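Local atomic coordinates of Dr hemagglutinin structural subunit (Escherichia coli, PDB entry 2JKN), a protein that forms the adhesive fimbriae of uropathogenic Escherichia coli, binds the Dr blood group antigen and mediates adherence to the upper urinary tract. Residues 54-59 with 120-125. Residues are numbered along the deposited sequence; the frame is centred on the assembly and turned at random.
Sequences VTVQAL and GIIGIY. With CL8 (chloramphenicol succinate), chain I.
In I121, chi1 (-63°) turns CG1 anti to the carbonyl carbon and chi2 (-57°) then swings CD1 alongside CG2 of T55, 3.5 Å away, the two pointing the same way from their non-hydrogen-bonded pair. CG1 of V54 and V56 is anti to the backbone N (chi1 178° in V56), leaving CG2 of V56 3.6 Å from CG1 of I122 and CG2 of V54 against CG1 of I124, each pair meeting at a slant. These four buried residues lie on the inward face, where I122 and I124 also pack on I95 of strand 90-97. Four hydrogen bonds join the antiparallel backbones: V54 and I122 exchange two, the one from I122 N to V54 O almost straight, and V56 and G120 two more. On the face of T55 and I121, chloramphenicol succinate lies over strand 120-125: its nitro oxygen O9A comes 3.7 Å from CG1 of I121, while chlorine CL1 sits above one face of the Y125 ring, offset toward the rim. Beyond V56, residues 57-59 pair with a strand of a second subunit. In this antiparallel pair of the all-beta Dr-adhesin fold, I121, G123, I124 and Y125 line the chloramphenicol pocket with V38 and residues 50-53.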
ATOM      1  N   VAL A  54       2.639 -14.230 -12.083  1.00 15.46           N
ATOM      2  CA  VAL A  54       2.206 -12.889 -12.460  1.00 14.94           C
ATOM      3  C   VAL A  54       1.143 -13.054 -13.545  1.00 17.29           C
ATOM      4  O   VAL A  54       1.432 -13.558 -14.618  1.00 17.01           O
ATOM      5  CB  VAL A  54       3.398 -12.053 -12.999  1.00 18.73           C
ATOM      6  CG1 VAL A  54       2.933 -10.671 -13.522  1.00 18.13           C
ATOM      7  CG2 VAL A  54       4.467 -11.917 -11.940  1.00 19.46           C
ATOM      8  N   THR A  55      -0.081 -12.624 -13.281  1.00 13.79           N
ATOM      9  CA  THR A  55      -1.114 -12.760 -14.302  1.00 13.45           C
ATOM     10  C   THR A  55      -0.978 -11.654 -15.315  1.00 15.30           C
ATOM     11  O   THR A  55      -0.633 -10.531 -14.973  1.00 14.22           O
ATOM     12  CB  THR A  55      -2.536 -12.783 -13.708  1.00 18.29           C
ATOM     13  OG1 THR A  55      -2.767 -11.545 -13.014  1.00 18.11           O
ATOM     14  CG2 THR A  55      -2.710 -13.982 -12.731  1.00 17.02           C
ATOM     15  N   VAL A  56      -1.256 -11.990 -16.569  1.00 12.75           N
ATOM     16  CA  VAL A  56      -1.221 -11.030 -17.655  1.00 12.11           C
ATOM     17  C   VAL A  56      -2.491 -11.242 -18.467  1.00 15.39           C
ATOM     18  O   VAL A  56      -2.782 -12.366 -18.902  1.00 13.83           O
ATOM     19  CB  VAL A  56       0.055 -11.256 -18.568  1.00 14.89           C
ATOM     20  CG1 VAL A  56       0.067 -10.266 -19.761  1.00 14.91           C
ATOM     21  CG2 VAL A  56       1.373 -11.154 -17.759  1.00 14.17           C
ATOM     22  N   GLN A  57      -3.241 -10.166 -18.685  1.00 12.94           N
ATOM     23  CA  GLN A  57      -4.434 -10.218 -19.526  1.00 13.65           C
ATOM     24  C   GLN A  57      -4.408  -9.018 -20.490  1.00 17.86           C
ATOM     25  O   GLN A  57      -4.583  -7.875 -20.070  1.00 17.61           O
ATOM     26  CB  GLN A  57      -5.709 -10.174 -18.666  1.00 14.65           C
ATOM     27  CG  GLN A  57      -5.969 -11.488 -17.844  1.00 17.87           C
ATOM     28  CD  GLN A  57      -6.456 -12.658 -18.695  1.00 24.09           C
ATOM     29  OE1 GLN A  57      -6.615 -12.531 -19.904  1.00 19.27           O
ATOM     30  NE2 GLN A  57      -6.759 -13.789 -18.044  1.00 15.91           N
ATOM     31  N   ALA A  58      -4.180  -9.280 -21.777  1.00 14.84           N
ATOM     32  CA  ALA A  58      -4.159  -8.199 -22.774  1.00 14.03           C
ATOM     33  C   ALA A  58      -5.504  -8.084 -23.476  1.00 18.01           C
ATOM     34  O   ALA A  58      -6.224  -9.079 -23.643  1.00 16.90           O
ATOM     35  CB  ALA A  58      -3.023  -8.435 -23.817  1.00 14.94           C
ATOM     36  N   LEU A  59      -5.856  -6.859 -23.855  1.00 16.39           N
ATOM     37  CA  LEU A  59      -7.101  -6.577 -24.576  1.00 17.04           C
ATOM     38  C   LEU A  59      -6.774  -5.526 -25.636  1.00 18.78           C
ATOM     39  O   LEU A  59      -6.055  -4.569 -25.347  1.00 17.25           O
ATOM     40  CB  LEU A  59      -8.167  -5.977 -23.624  1.00 17.56           C
ATOM     41  CG  LEU A  59      -8.730  -6.885 -22.538  1.00 23.18           C
ATOM     42  CD1 LEU A  59      -8.049  -6.596 -21.194  1.00 23.76           C
ATOM     43  CD2 LEU A  59     -10.244  -6.734 -22.436  1.00 26.09           C
ATOM     44  N   GLY A 120      -2.164 -14.933 -19.959  1.00 13.32           N
ATOM     45  CA  GLY A 120      -1.431 -16.073 -19.450  1.00 12.93           C
ATOM     46  C   GLY A 120      -0.800 -15.776 -18.113  1.00 18.71           C
ATOM     47  O   GLY A 120      -1.086 -14.758 -17.489  1.00 17.42           O
ATOM     48  N   ILE A 121       0.028 -16.711 -17.662  1.00 14.05           N
ATOM     49  CA  ILE A 121       0.715 -16.590 -16.385  1.00 14.51           C
ATOM     50  C   ILE A 121       2.200 -16.490 -16.691  1.00 19.40           C
ATOM     51  O   ILE A 121       2.744 -17.322 -17.436  1.00 18.44           O
ATOM     52  CB  ILE A 121       0.497 -17.855 -15.505  1.00 17.26           C
ATOM     53  CG1 ILE A 121      -0.989 -18.048 -15.154  1.00 18.50           C
ATOM     54  CG2 ILE A 121       1.359 -17.750 -14.215  1.00 16.91           C
ATOM     55  CD1 ILE A 121      -1.592 -16.849 -14.443  1.00 26.73           C
ATOM     56  N   ILE A 122       2.856 -15.502 -16.094  1.00 16.58           N
ATOM     57  CA  ILE A 122       4.304 -15.373 -16.207  1.00 16.15           C
ATOM     58  C   ILE A 122       4.869 -15.855 -14.868  1.00 18.54           C
ATOM     59  O   ILE A 122       4.532 -15.320 -13.822  1.00 19.37           O
ATOM     60  CB  ILE A 122       4.729 -13.902 -16.468  1.00 19.18           C
ATOM     61  CG1 ILE A 122       4.229 -13.419 -17.849  1.00 18.78           C
ATOM     62  CG2 ILE A 122       6.277 -13.761 -16.362  1.00 18.97           C
ATOM     63  CD1 ILE A 122       5.085 -13.877 -19.012  1.00 20.71           C
ATOM     64  N   GLY A 123       5.725 -16.862 -14.885  1.00 14.63           N
ATOM     65  CA  GLY A 123       6.320 -17.306 -13.632  1.00 13.95           C
ATOM     66  C   GLY A 123       7.647 -16.575 -13.329  1.00 15.77           C
ATOM     67  O   GLY A 123       8.424 -16.256 -14.230  1.00 14.20           O
ATOM     68  N   ILE A 124       7.883 -16.305 -12.057  1.00 13.29           N
ATOM     69  CA  ILE A 124       9.150 -15.704 -11.611  1.00 13.66           C
ATOM     70  C   ILE A 124       9.893 -16.792 -10.833  1.00 16.57           C
ATOM     71  O   ILE A 124       9.335 -17.373  -9.897  1.00 15.49           O
ATOM     72  CB  ILE A 124       8.931 -14.467 -10.735  1.00 17.20           C
ATOM     73  CG1 ILE A 124       7.973 -13.466 -11.422  1.00 17.96           C
ATOM     74  CG2 ILE A 124      10.284 -13.821 -10.399  1.00 17.70           C
ATOM     75  CD1 ILE A 124       8.487 -12.924 -12.761  1.00 18.03           C
ATOM     76  N   TYR A 125      11.112 -17.120 -11.279  1.00 13.59           N
ATOM     77  CA  TYR A 125      11.895 -18.218 -10.691  1.00 13.30           C
ATOM     78  C   TYR A 125      13.319 -17.766 -10.285  1.00 18.57           C
ATOM     79  O   TYR A 125      13.964 -16.993 -10.984  1.00 17.37           O
ATOM     80  CB  TYR A 125      12.014 -19.377 -11.696  1.00 14.15           C
ATOM     81  CG  TYR A 125      10.682 -19.901 -12.226  1.00 16.03           C
ATOM     82  CD1 TYR A 125      10.038 -20.963 -11.619  1.00 18.02           C
ATOM     83  CD2 TYR A 125      10.080 -19.320 -13.356  1.00 16.80           C
ATOM     84  CE1 TYR A 125       8.807 -21.426 -12.096  1.00 18.37           C
ATOM     85  CE2 TYR A 125       8.857 -19.767 -13.833  1.00 17.13           C
ATOM     86  CZ  TYR A 125       8.217 -20.805 -13.189  1.00 20.10           C
ATOM     87  OH  TYR A 125       7.015 -21.269 -13.681  1.00 20.49           O
TER
HETATM   88  C1  CL8 I1141       5.248 -20.270 -10.743  1.00 30.82           C
HETATM   89 CL1  CL8 I1141       6.534 -19.084 -10.333  1.00 29.91          CL
HETATM   90 CL2  CL8 I1141       4.032 -19.613 -11.865  1.00 31.34          CL
HETATM   91  C2  CL8 I1141       4.581 -20.653  -9.378  1.00 33.84           C
HETATM   92  O2  CL8 I1141       4.445 -19.798  -8.497  1.00 32.03           O
HETATM   93  N2  CL8 I1141       4.243 -21.863  -9.307  1.00 38.82           N
HETATM   94  C3  CL8 I1141       3.617 -22.692  -8.251  1.00 44.55           C
HETATM   95  C4  CL8 I1141       4.683 -23.420  -7.411  1.00 48.88           C
HETATM   96  C5  CL8 I1141       2.249 -23.186  -8.589  1.00 44.59           C
HETATM   97  O5  CL8 I1141       2.626 -24.385  -9.294  1.00 48.09           O
HETATM   98  C6  CL8 I1141       1.258 -22.353  -9.166  1.00 41.63           C
HETATM   99  C7  CL8 I1141       0.753 -21.261  -8.489  1.00 40.18           C
HETATM  100  C8  CL8 I1141      -0.192 -20.423  -9.138  1.00 40.84           C
HETATM  101  C9  CL8 I1141      -0.516 -20.751 -10.463  1.00 41.30           C
HETATM  102  N9  CL8 I1141      -1.518 -19.886 -11.168  1.00 42.55           N
HETATM  103  O9A CL8 I1141      -1.780 -20.214 -12.322  1.00 44.74           O
HETATM  104  O9B CL8 I1141      -1.999 -18.956 -10.584  1.00 41.52           O
HETATM  105  C10 CL8 I1141       0.022 -21.799 -11.136  1.00 41.31           C
HETATM  106  C11 CL8 I1141       0.928 -22.620 -10.493  1.00 41.35           C
HETATM  107  O4  CL8 I1141       5.191 -22.716  -6.255  0.33 47.55           O
HETATM  108  O15 CL8 I1141       3.449 -18.849  -5.856  0.33 46.88           O
HETATM  109  C15 CL8 I1141       4.193 -18.628  -4.930  0.33 46.31           C
HETATM  110  O16 CL8 I1141       3.838 -17.749  -3.980  0.33 45.61           O
HETATM  111  C14 CL8 I1141       5.514 -19.347  -4.834  0.33 46.24           C
HETATM  112  C13 CL8 I1141       5.692 -20.268  -6.046  0.33 46.43           C
HETATM  113  C12 CL8 I1141       4.712 -21.408  -5.984  0.33 46.68           C
HETATM  114  O12 CL8 I1141       3.552 -21.196  -5.732  0.33 47.12           O